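Local structure of DNA ligase D 3'-phosphoesterase domain-containing protein (Methanocella paludicola, 5DMP) at residues R21-G25 and G26-S30. The protein probably acts as a 3'-phosphoesterase that trims DNA ends during archaeal non-homologous end joining repair. Numbering follows the deposited sequence.
Sequences RLEMG and GVLKS. With VN4 (oxido(dioxo)vanadium), chain J.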
loop_
_atom_site.group_PDB
_atom_site.type_symbol
_atom_site.label_atom_id
_atom_site.label_comp_id
_atom_site.label_asym_id
_atom_site.label_seq_id
_atom_site.Cartn_x
_atom_site.Cartn_y
_atom_site.Cartn_z
ATOM N N ARG A 21 2.947 1.061 1.901
ATOM C CA ARG A 21 4.414 1.381 1.965
ATOM C C ARG A 21 5.214 0.282 1.344
ATOM O O ARG A 21 4.882 -0.925 1.418
ATOM C CB ARG A 21 4.861 1.557 3.481
ATOM C CG ARG A 21 3.838 2.199 4.354
ATOM C CD ARG A 21 4.493 2.460 5.799
ATOM N NE ARG A 21 3.456 2.934 6.682
ATOM C CZ ARG A 21 3.017 4.182 6.794
ATOM N NH1 ARG A 21 3.535 5.185 6.063
ATOM N NH2 ARG A 21 2.062 4.445 7.614
ATOM N N LEU A 22 6.273 0.669 0.660
ATOM C CA LEU A 22 7.109 -0.317 0.057
ATOM C C LEU A 22 8.575 0.008 0.449
ATOM O O LEU A 22 9.030 1.169 0.267
ATOM C CB LEU A 22 7.065 -0.215 -1.503
ATOM C CG LEU A 22 5.672 -0.495 -2.122
ATOM C CD1 LEU A 22 5.757 -0.131 -3.613
ATOM C CD2 LEU A 22 5.327 -1.982 -1.924
ATOM N N GLU A 23 9.298 -1.019 0.846
ATOM C CA GLU A 23 10.731 -0.807 1.238
ATOM C C GLU A 23 11.613 -0.566 0.039
ATOM O O GLU A 23 11.677 -1.422 -0.881
ATOM C CB GLU A 23 11.183 -2.027 1.953
ATOM C CG GLU A 23 12.664 -1.898 2.392
ATOM C CD GLU A 23 13.199 -3.132 3.093
ATOM O OE1 GLU A 23 12.446 -4.093 3.418
ATOM O OE2 GLU A 23 14.412 -3.112 3.379
ATOM N N MET A 24 12.311 0.574 0.037
ATOM C CA MET A 24 13.436 0.767 -0.892
ATOM C C MET A 24 14.429 1.797 -0.352
ATOM O O MET A 24 14.048 2.691 0.443
ATOM C CB MET A 24 12.948 1.196 -2.279
ATOM C CG MET A 24 11.924 2.319 -2.351
ATOM S SD MET A 24 11.165 2.608 -3.994
ATOM C CE MET A 24 9.528 1.874 -3.915
ATOM N N GLY A 25 15.700 1.654 -0.751
ATOM C CA GLY A 25 16.745 2.597 -0.305
ATOM C C GLY A 25 16.776 2.822 1.206
ATOM O O GLY A 25 16.968 3.956 1.682
ATOM N N GLY A 26 16.537 1.744 1.939
ATOM C CA GLY A 26 16.606 1.679 3.382
ATOM C C GLY A 26 15.440 2.269 4.148
ATOM O O GLY A 26 15.536 2.410 5.326
ATOM N N VAL A 27 14.339 2.643 3.504
ATOM C CA VAL A 27 13.201 3.227 4.254
ATOM C C VAL A 27 11.903 2.621 3.661
ATOM O O VAL A 27 11.992 1.905 2.687
ATOM C CB VAL A 27 13.101 4.758 4.111
ATOM C CG1 VAL A 27 14.337 5.449 4.756
ATOM C CG2 VAL A 27 12.898 5.193 2.670
ATOM N N LEU A 28 10.754 3.002 4.206
ATOM C CA LEU A 28 9.473 2.592 3.623
ATOM C C LEU A 28 8.929 3.826 2.885
ATOM O O LEU A 28 8.497 4.803 3.510
ATOM C CB LEU A 28 8.508 2.229 4.794
ATOM C CG LEU A 28 8.957 0.985 5.580
ATOM C CD1 LEU A 28 7.917 0.630 6.674
ATOM C CD2 LEU A 28 9.210 -0.262 4.746
ATOM N N LYS A 29 8.950 3.808 1.543
ATOM C CA LYS A 29 8.301 4.845 0.759
ATOM C C LYS A 29 6.780 4.679 0.893
ATOM O O LYS A 29 6.306 3.543 0.816
ATOM C CB LYS A 29 8.687 4.665 -0.760
ATOM C CG LYS A 29 10.180 4.636 -1.114
ATOM C CD LYS A 29 10.891 5.931 -0.683
ATOM C CE LYS A 29 10.306 7.140 -1.360
ATOM N NZ LYS A 29 11.219 8.281 -0.979
ATOM N N SER A 30 6.043 5.772 1.109
ATOM C CA SER A 30 4.702 5.663 1.656
ATOM C C SER A 30 3.746 6.491 0.792
ATOM O O SER A 30 4.104 7.561 0.314
ATOM C CB SER A 30 4.677 6.193 3.084
ATOM O OG SER A 30 5.529 5.325 3.876
HETATM V V VN4 J . 1.563 7.412 9.629
HETATM O O1 VN4 J . 3.041 8.113 10.631
HETATM O O2 VN4 J . 0.614 6.172 10.768
HETATM O O3 VN4 J . 1.235 7.947 7.838
#
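Arg-21 and Ser-30 are an antiparallel non-hydrogen-bonded pair of a hairpin and also bond through their side chains. NH1 of Arg-21 donates to OG of Ser-30 at 3.0 Å, with an N-H...O angle of 158°. The hydroxyl sits at the edge of the guanidinium, in its plane. OG in turn donates to Leu-28 O at 3.0 Å, from above the carbonyl plane, which helps hold the hydroxyl toward the guanidinium. The chain of Arg-21 is extended from CG to NE, which carries the guanidinium past Ser-30 to lie beside the bound oxido(dioxo)vanadium. NE is held by Gln-9. NH2 lies 3.6 Å from O3 of the vanadium group, also at the guanidinium edge, with no hydrogen bond between them; its ion pair with Asp-19 is long and weak. With an alanine here the guanidinium is gone; Ser-30 OG is likely to lose this N-H partner and the bound anion a nearby positive charge.

Apolar contacts lie on the same face. CB and CD of Arg-21 meet Leu-28, whose side chain crosses at about a right angle. CD2 of Leu-28 reaches CB of Glu-23 at 3.8 Å, while the Glu-23 carboxylate bonds His-3 and Ile-5 N. Met-24 and Lys-29 share the other face. Lys-29 bends away to a salt bridge with Asp-52.

Backbone bonds join the strands. Leu-22 N donates to Lys-29 O at 2.9 Å, and Lys-29 N to Leu-22 O at 2.9 Å. Met-24 and Val-27 likewise bond both ways.

Gly-25 and Gly-26, both with positive phi, are the central residues of a type I' turn from Met-24 to Val-27. The arrangement is a beta hairpin with a two-residue type I' turn, with Arg-21 extending from it into the vanadium-binding pocket of the phosphoesterase domain.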